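Side-chain contacts in putative transcriptional regulator protein, LacI family (PDB 3MIZ), which probably acts as a LacI-family transcriptional repressor, binding regulatory DNA and thereby controlling the expression of its target genes: residues I111-Y116 / A249-Y254; R120-Y125 / V230-F235. All coordinates share one frame; numbering follows the deposited sequence.

Contact 1: residues I111-Y116 / A249-Y254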
ATOM      1  N   ILE A 111       7.304  20.780   5.772  1.00 12.40           N
ATOM      2  CA  ILE A 111       7.990  19.824   6.621  1.00 12.10           C
ATOM      3  C   ILE A 111       8.206  18.563   5.781  1.00 11.97           C
ATOM      4  O   ILE A 111       7.267  18.027   5.185  1.00 14.00           O
ATOM      5  CB  ILE A 111       7.165  19.562   7.908  1.00 12.57           C
ATOM      6  CG1 ILE A 111       7.966  18.694   8.876  1.00 13.59           C
ATOM      7  CG2 ILE A 111       5.817  18.943   7.559  1.00 15.43           C
ATOM      8  CD1 ILE A 111       7.411  18.686  10.312  1.00 13.30           C
ATOM      9  N   GLU A 112       9.459  18.126   5.713  1.00 12.77           N
ATOM     10  CA  GLU A 112       9.856  16.967   4.917  1.00 12.98           C
ATOM     11  C   GLU A 112      10.773  16.022   5.685  1.00 14.93           C
ATOM     12  O   GLU A 112      11.363  16.399   6.700  1.00 14.80           O
ATOM     13  CB  GLU A 112      10.657  17.416   3.702  1.00 16.43           C
ATOM     14  CG  GLU A 112       9.991  18.388   2.750  1.00 19.97           C
ATOM     15  CD  GLU A 112      11.019  19.001   1.819  1.00 24.25           C
ATOM     16  OE1 GLU A 112      11.724  19.936   2.254  1.00 25.71           O
ATOM     17  OE2 GLU A 112      11.140  18.537   0.667  1.00 25.78           O
ATOM     18  N   PRO A 113      10.936  14.791   5.175  1.00 15.03           N
ATOM     19  CA  PRO A 113      11.804  13.789   5.801  1.00 16.55           C
ATOM     20  C   PRO A 113      13.210  14.045   5.261  1.00 17.66           C
ATOM     21  O   PRO A 113      13.365  14.625   4.178  1.00 17.42           O
ATOM     22  CB  PRO A 113      11.219  12.475   5.295  1.00 16.46           C
ATOM     23  CG  PRO A 113      10.826  12.824   3.902  1.00 18.38           C
ATOM     24  CD  PRO A 113      10.163  14.191   4.071  1.00 16.49           C
ATOM     25  N   ASP A 114      14.233  13.613   5.990  1.00 16.43           N
ATOM     26  CA  ASP A 114      15.605  13.836   5.557  1.00 17.67           C
ATOM     27  C   ASP A 114      16.212  12.607   4.870  1.00 17.63           C
ATOM     28  O   ASP A 114      16.947  11.841   5.494  1.00 16.87           O
ATOM     29  CB  ASP A 114      16.461  14.223   6.762  1.00 17.99           C
ATOM     30  CG  ASP A 114      17.704  14.990   6.374  1.00 17.11           C
ATOM     31  OD1 ASP A 114      18.253  14.748   5.280  1.00 17.40           O
ATOM     32  OD2 ASP A 114      18.144  15.827   7.189  1.00 22.19           O
ATOM     33  N   ASP A 115      15.900  12.426   3.589  1.00 15.83           N
ATOM     34  CA  ASP A 115      16.421  11.311   2.800  1.00 16.94           C
ATOM     35  C   ASP A 115      17.938  11.226   2.851  1.00 16.20           C
ATOM     36  O   ASP A 115      18.513  10.145   2.970  1.00 14.62           O
ATOM     37  CB  ASP A 115      15.997  11.463   1.338  1.00 17.30           C
ATOM     38  CG  ASP A 115      14.526  11.229   1.144  1.00 19.62           C
ATOM     39  OD1 ASP A 115      14.152  10.099   0.781  1.00 19.40           O
ATOM     40  OD2 ASP A 115      13.746  12.169   1.382  1.00 20.31           O
ATOM     41  N   TYR A 116      18.582  12.376   2.740  1.00 16.96           N
ATOM     42  CA  TYR A 116      20.034  12.436   2.751  1.00 15.22           C
ATOM     43  C   TYR A 116      20.609  11.907   4.068  1.00 15.44           C
ATOM     44  O   TYR A 116      21.506  11.056   4.073  1.00 14.47           O
ATOM     45  CB  TYR A 116      20.489  13.881   2.516  1.00 15.65           C
ATOM     46  CG  TYR A 116      21.971  14.009   2.252  1.00 15.72           C
ATOM     47  CD1 TYR A 116      22.480  13.901   0.964  1.00 15.89           C
ATOM     48  CD2 TYR A 116      22.868  14.200   3.300  1.00 18.00           C
ATOM     49  CE1 TYR A 116      23.847  13.980   0.725  1.00 16.54           C
ATOM     50  CE2 TYR A 116      24.235  14.281   3.069  1.00 16.88           C
ATOM     51  CZ  TYR A 116      24.718  14.171   1.783  1.00 17.69           C
ATOM     52  OH  TYR A 116      26.074  14.246   1.552  1.00 17.02           O
ATOM     53  N   ALA A 249      15.761   2.444   7.065  1.00 15.55           N
ATOM     54  CA  ALA A 249      15.678   3.814   7.560  1.00 14.75           C
ATOM     55  C   ALA A 249      14.198   4.149   7.433  1.00 15.68           C
ATOM     56  O   ALA A 249      13.632   4.090   6.338  1.00 15.14           O
ATOM     57  CB  ALA A 249      16.520   4.745   6.693  1.00 17.59           C
ATOM     58  N   ALA A 250      13.564   4.486   8.547  1.00 14.16           N
ATOM     59  CA  ALA A 250      12.143   4.771   8.524  1.00 13.44           C
ATOM     60  C   ALA A 250      11.809   6.197   8.140  1.00 14.61           C
ATOM     61  O   ALA A 250      12.288   7.145   8.761  1.00 13.68           O
ATOM     62  CB  ALA A 250      11.530   4.460   9.876  1.00 16.26           C
ATOM     63  N   LEU A 251      10.989   6.352   7.109  1.00 13.92           N
ATOM     64  CA  LEU A 251      10.566   7.690   6.725  1.00 14.10           C
ATOM     65  C   LEU A 251       9.564   8.001   7.831  1.00 14.92           C
ATOM     66  O   LEU A 251       8.677   7.190   8.110  1.00 15.07           O
ATOM     67  CB  LEU A 251       9.875   7.667   5.361  1.00 16.75           C
ATOM     68  CG  LEU A 251      10.758   7.592   4.111  1.00 17.17           C
ATOM     69  CD1 LEU A 251       9.869   7.371   2.886  1.00 19.44           C
ATOM     70  CD2 LEU A 251      11.565   8.877   3.964  1.00 17.92           C
ATOM     71  N   PRO A 252       9.708   9.161   8.496  1.00 14.91           N
ATOM     72  CA  PRO A 252       8.820   9.579   9.585  1.00 13.82           C
ATOM     73  C   PRO A 252       7.455  10.095   9.115  1.00 14.06           C
ATOM     74  O   PRO A 252       7.003  11.162   9.531  1.00 11.32           O
ATOM     75  CB  PRO A 252       9.644  10.659  10.286  1.00 15.38           C
ATOM     76  CG  PRO A 252      10.310  11.333   9.129  1.00 15.43           C
ATOM     77  CD  PRO A 252      10.773  10.160   8.277  1.00 13.48           C
ATOM     78  N   TYR A 253       6.794   9.318   8.265  1.00 13.60           N
ATOM     79  CA  TYR A 253       5.498   9.704   7.729  1.00 14.27           C
ATOM     80  C   TYR A 253       4.444  10.014   8.776  1.00 14.96           C
ATOM     81  O   TYR A 253       3.812  11.066   8.728  1.00 10.66           O
ATOM     82  CB  TYR A 253       4.971   8.628   6.775  1.00 16.23           C
ATOM     83  CG  TYR A 253       5.602   8.695   5.404  1.00 18.69           C
ATOM     84  CD1 TYR A 253       6.069   9.909   4.898  1.00 23.67           C
ATOM     85  CD2 TYR A 253       5.703   7.566   4.596  1.00 25.65           C
ATOM     86  CE1 TYR A 253       6.617  10.000   3.625  1.00 25.68           C
ATOM     87  CE2 TYR A 253       6.253   7.649   3.308  1.00 25.96           C
ATOM     88  CZ  TYR A 253       6.703   8.872   2.837  1.00 24.35           C
ATOM     89  OH  TYR A 253       7.220   8.988   1.566  1.00 31.42           O
ATOM     90  N   TYR A 254       4.246   9.094   9.714  1.00 11.96           N
ATOM     91  CA  TYR A 254       3.257   9.294  10.760  1.00 16.03           C
ATOM     92  C   TYR A 254       3.520  10.611  11.499  1.00 16.03           C
ATOM     93  O   TYR A 254       2.603  11.414  11.697  1.00 16.12           O
ATOM     94  CB  TYR A 254       3.288   8.116  11.742  1.00 19.10           C
ATOM     95  CG  TYR A 254       2.254   8.216  12.839  1.00 22.23           C
ATOM     96  CD1 TYR A 254       0.898   8.026  12.569  1.00 22.64           C
ATOM     97  CD2 TYR A 254       2.627   8.544  14.139  1.00 24.67           C
ATOM     98  CE1 TYR A 254      -0.061   8.167  13.571  1.00 25.92           C
ATOM     99  CE2 TYR A 254       1.680   8.684  15.147  1.00 26.43           C
ATOM    100  CZ  TYR A 254       0.338   8.497  14.858  1.00 27.43           C
ATOM    101  OH  TYR A 254      -0.603   8.663  15.855  1.00 28.57           O
TER

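Contact 2: residues R120-Y125 / V230-F235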
ATOM      1  N   ARG A 120      22.713   8.500   4.688  1.00 15.16           N
ATOM      2  CA  ARG A 120      24.035   8.703   5.258  1.00 17.52           C
ATOM      3  C   ARG A 120      24.226   7.765   6.452  1.00 15.10           C
ATOM      4  O   ARG A 120      25.231   7.063   6.542  1.00 15.93           O
ATOM      5  CB  ARG A 120      24.201  10.160   5.719  1.00 17.94           C
ATOM      6  CG  ARG A 120      25.458  10.423   6.554  1.00 20.24           C
ATOM      7  CD  ARG A 120      25.639  11.913   6.872  1.00 22.14           C
ATOM      8  NE  ARG A 120      24.668  12.458   7.833  1.00 24.38           N
ATOM      9  CZ  ARG A 120      23.879  13.505   7.585  1.00 26.49           C
ATOM     10  NH1 ARG A 120      23.936  14.111   6.405  1.00 28.98           N
ATOM     11  NH2 ARG A 120      23.050  13.973   8.514  1.00 19.78           N
ATOM     12  N   ASP A 121      23.260   7.758   7.362  1.00 15.70           N
ATOM     13  CA  ASP A 121      23.356   6.924   8.553  1.00 16.75           C
ATOM     14  C   ASP A 121      23.322   5.434   8.248  1.00 18.99           C
ATOM     15  O   ASP A 121      23.959   4.637   8.939  1.00 19.95           O
ATOM     16  CB  ASP A 121      22.244   7.276   9.535  1.00 16.46           C
ATOM     17  CG  ASP A 121      22.438   8.642  10.157  1.00 20.23           C
ATOM     18  OD1 ASP A 121      23.586   9.140  10.136  1.00 20.38           O
ATOM     19  OD2 ASP A 121      21.458   9.207  10.675  1.00 19.70           O
ATOM     20  N   LEU A 122      22.586   5.062   7.208  1.00 17.29           N
ATOM     21  CA  LEU A 122      22.472   3.667   6.815  1.00 17.14           C
ATOM     22  C   LEU A 122      23.790   3.223   6.182  1.00 16.06           C
ATOM     23  O   LEU A 122      24.243   2.099   6.392  1.00 14.58           O
ATOM     24  CB  LEU A 122      21.306   3.517   5.834  1.00 19.57           C
ATOM     25  CG  LEU A 122      20.601   2.174   5.674  1.00 24.21           C
ATOM     26  CD1 LEU A 122      20.347   1.525   7.021  1.00 23.37           C
ATOM     27  CD2 LEU A 122      19.293   2.418   4.941  1.00 25.57           C
ATOM     28  N   THR A 123      24.421   4.119   5.429  1.00 13.86           N
ATOM     29  CA  THR A 123      25.691   3.792   4.789  1.00 15.40           C
ATOM     30  C   THR A 123      26.773   3.661   5.874  1.00 17.57           C
ATOM     31  O   THR A 123      27.581   2.729   5.849  1.00 18.64           O
ATOM     32  CB  THR A 123      26.091   4.877   3.750  1.00 17.62           C
ATOM     33  OG1 THR A 123      25.086   4.945   2.726  1.00 18.27           O
ATOM     34  CG2 THR A 123      27.436   4.538   3.097  1.00 16.70           C
ATOM     35  N   ARG A 124      26.771   4.575   6.840  1.00 17.35           N
ATOM     36  CA  ARG A 124      27.751   4.521   7.933  1.00 17.57           C
ATOM     37  C   ARG A 124      27.555   3.239   8.751  1.00 17.41           C
ATOM     38  O   ARG A 124      28.520   2.656   9.265  1.00 15.91           O
ATOM     39  CB  ARG A 124      27.592   5.735   8.854  1.00 21.22           C
ATOM     40  CG  ARG A 124      27.954   7.077   8.223  1.00 23.98           C
ATOM     41  CD  ARG A 124      27.547   8.218   9.146  1.00 27.48           C
ATOM     42  NE  ARG A 124      28.110   8.080  10.490  1.00 29.84           N
ATOM     43  CZ  ARG A 124      29.295   8.552  10.866  1.00 33.77           C
ATOM     44  NH1 ARG A 124      30.063   9.203  10.002  1.00 34.40           N
ATOM     45  NH2 ARG A 124      29.709   8.383  12.118  1.00 34.95           N
ATOM     46  N   TYR A 125      26.303   2.821   8.889  1.00 17.37           N
ATOM     47  CA  TYR A 125      25.971   1.604   9.628  1.00 18.29           C
ATOM     48  C   TYR A 125      26.749   0.425   9.036  1.00 17.97           C
ATOM     49  O   TYR A 125      27.382  -0.344   9.762  1.00 16.76           O
ATOM     50  CB  TYR A 125      24.461   1.348   9.550  1.00 19.77           C
ATOM     51  CG  TYR A 125      24.017   0.031  10.150  1.00 23.02           C
ATOM     52  CD1 TYR A 125      24.019  -1.139   9.391  1.00 24.37           C
ATOM     53  CD2 TYR A 125      23.605  -0.047  11.478  1.00 23.88           C
ATOM     54  CE1 TYR A 125      23.620  -2.355   9.940  1.00 26.10           C
ATOM     55  CE2 TYR A 125      23.203  -1.262  12.038  1.00 26.13           C
ATOM     56  CZ  TYR A 125      23.213  -2.409  11.265  1.00 26.62           C
ATOM     57  OH  TYR A 125      22.816  -3.607  11.816  1.00 27.15           O
ATOM     58  N   VAL A 230      20.103  -3.875   3.260  1.00 13.84           N
ATOM     59  CA  VAL A 230      19.381  -2.866   4.023  1.00 13.10           C
ATOM     60  C   VAL A 230      18.451  -2.163   3.030  1.00 13.52           C
ATOM     61  O   VAL A 230      18.724  -2.143   1.833  1.00 11.28           O
ATOM     62  CB  VAL A 230      20.338  -1.831   4.703  1.00 14.30           C
ATOM     63  CG1 VAL A 230      21.255  -2.558   5.708  1.00 16.81           C
ATOM     64  CG2 VAL A 230      21.182  -1.103   3.657  1.00 15.66           C
ATOM     65  N   GLY A 231      17.334  -1.633   3.517  1.00 11.68           N
ATOM     66  CA  GLY A 231      16.408  -0.960   2.619  1.00 12.71           C
ATOM     67  C   GLY A 231      16.209   0.492   2.999  1.00 12.63           C
ATOM     68  O   GLY A 231      17.101   1.113   3.571  1.00 12.69           O
ATOM     69  N   PHE A 232      15.043   1.041   2.659  1.00 13.46           N
ATOM     70  CA  PHE A 232      14.721   2.416   2.997  1.00 12.79           C
ATOM     71  C   PHE A 232      13.207   2.623   2.941  1.00 15.12           C
ATOM     72  O   PHE A 232      12.549   2.132   2.014  1.00 14.83           O
ATOM     73  CB  PHE A 232      15.411   3.385   2.026  1.00 14.55           C
ATOM     74  CG  PHE A 232      15.683   4.741   2.616  1.00 14.97           C
ATOM     75  CD1 PHE A 232      14.633   5.569   3.015  1.00 15.48           C
ATOM     76  CD2 PHE A 232      16.994   5.189   2.784  1.00 15.16           C
ATOM     77  CE1 PHE A 232      14.881   6.826   3.574  1.00 14.69           C
ATOM     78  CE2 PHE A 232      17.256   6.447   3.342  1.00 15.44           C
ATOM     79  CZ  PHE A 232      16.196   7.266   3.738  1.00 17.31           C
ATOM     80  N   ASP A 233      12.691   3.337   3.943  1.00 12.54           N
ATOM     81  CA  ASP A 233      11.274   3.709   4.103  1.00 13.39           C
ATOM     82  C   ASP A 233      10.582   3.118   5.334  1.00 12.26           C
ATOM     83  O   ASP A 233       9.755   3.767   5.969  1.00 13.39           O
ATOM     84  CB  ASP A 233      10.421   3.269   2.908  1.00 15.32           C
ATOM     85  CG  ASP A 233      10.737   4.010   1.625  1.00 16.44           C
ATOM     86  OD1 ASP A 233      11.607   4.906   1.608  1.00 14.32           O
ATOM     87  OD2 ASP A 233      10.091   3.662   0.616  1.00 18.29           O
ATOM     88  N   ASP A 234      10.940   1.873   5.640  1.00 13.40           N
ATOM     89  CA  ASP A 234      10.316   1.048   6.674  1.00 12.78           C
ATOM     90  C   ASP A 234       8.856   0.876   6.286  1.00 13.30           C
ATOM     91  O   ASP A 234       7.937   1.218   7.038  1.00 12.95           O
ATOM     92  CB  ASP A 234      10.409   1.604   8.097  1.00 12.56           C
ATOM     93  CG  ASP A 234      10.014   0.540   9.149  1.00 19.36           C
ATOM     94  OD1 ASP A 234      10.248  -0.667   8.890  1.00 17.59           O
ATOM     95  OD2 ASP A 234       9.481   0.893  10.224  1.00 18.62           O
ATOM     96  N   PHE A 235       8.664   0.377   5.071  1.00 13.13           N
ATOM     97  CA  PHE A 235       7.343   0.091   4.522  1.00 14.89           C
ATOM     98  C   PHE A 235       6.985  -1.226   5.202  1.00 16.46           C
ATOM     99  O   PHE A 235       7.420  -2.286   4.762  1.00 16.13           O
ATOM    100  CB  PHE A 235       7.454  -0.075   2.998  1.00 16.29           C
ATOM    101  CG  PHE A 235       6.158  -0.429   2.310  1.00 18.62           C
ATOM    102  CD1 PHE A 235       4.935   0.020   2.797  1.00 21.76           C
ATOM    103  CD2 PHE A 235       6.174  -1.180   1.137  1.00 20.79           C
ATOM    104  CE1 PHE A 235       3.745  -0.274   2.125  1.00 22.93           C
ATOM    105  CE2 PHE A 235       4.991  -1.477   0.456  1.00 23.67           C
ATOM    106  CZ  PHE A 235       3.773  -1.022   0.952  1.00 21.94           C
TER

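Contact 1: residues I111-Y116 / A249-Y254
Pro-113 sets its ring against Leu-251 and Pro-252, and this small apolar meeting is the heart of the contact. Leu-251 is the side chain to follow outward. Its CB sits over the centre of the Tyr-253 ring, 4.1 Å above the plane, so the leucine begins by resting on an aromatic of its own segment. CG is anti to the carbonyl carbon (chi1 -79°), beside the backbone N, and from there the two methyls part. CD1 stays with the tyrosine, 3.5 Å from CZ of Tyr-253. CD2 makes the crossing: it lies 3.9 Å from CB and 4.0 Å from CG of Pro-113, the two side chains meeting at a slant. Both segments turn from a strand that passes between the two subdomains into a helix, strand 110-113 into helix 115-127 and strand 248-250 into helix 253-268, as expected for the hinge of the periplasmic-binding-protein fold of LacI regulators. At each turn a residue stands at the N-cap. Asp-114 uses OD1 to take the N-H of Gln-117, whereas Pro-252 has no side-chain acceptor and instead centres an inverse gamma turn, closed by a weak bond from Tyr-253 N to Leu-251 O. That turn presents the second proline ring to the first, with CD of Pro-252 3.8 Å from CB of Pro-113. On the helix side, Asp-115 brings OD1 to 4.3 Å from CD2 of Leu-251, a loose approach of a polar atom to a methyl. The carboxylate's strong partners are elsewhere: Arg-149 bridges OD1 and Arg-81 bridges OD2, which probably keeps this buried acid ionised. Asn-99 also packs on Pro-113, and Leu-256 of helix 253-268 touches the same ring.

Contact 2: residues R120-Y125 / V230-F235
Leu-122 reaches out of helix 115-127 and meets Val-230 tip to tip. This is the close part of the contact: CG of the leucine is 3.9 Å from CG2 of the valine, and CD1 of Leu-122 stands 4.1 Å from CB of Val-230. A chi1 of -156° swings CG roughly opposite the backbone N and carries the fork toward the end of strand 228-230, an outermost strand of its sheet. Met-202 of strand 200-203 packs on both side chains. Toward Phe-232 the fit is slacker, with CD2 of Leu-122 4.2 Å from CD2 of the ring, which it meets obliquely. The still shorter approach of that methyl to the carbonyl of Gly-231 is too close to be reliable. Phe-232 also has a cation-pi partner in Arg-149 of helix 144-160. The loose side is at Arg-124, which is exposed to solvent, while Arg-120 starts away from the loop and reaches Thr-156, and Thr-123 is buried against helix 144-160. With an alanine at Leu-122 the fork is gone, which would probably open a gap beside Val-230 and strip the Phe-232 ring of its methyl neighbour. Methyls and one aromatic ring do the touching, and between 120-125 and 230-235 the join rests on shape and the exclusion of water, with no directed bond to set its angle.

Along the chain the order is 111-116, 120-125, 230-235, 249-254, so contact 2 is nested inside the loop that contact 1 closes. Their centres lie about 11 Å apart. Helix 115-127 serves both, its first turn in contact 1 and its later turns in contact 2. The second segments also join directly: Asp-233 N probably donates to Ala-249 O at 2.7 Å, and Leu-251 N probably to Asp-233 O at 3.1 Å. Contact 1 belongs to the strands crossing between subdomains, while contact 2 lies within the subdomain built on the five-stranded sheet. The two backbone bonds tie the loop of contact 2 to the strand-to-helix turn of contact 1, next to the probable hinge.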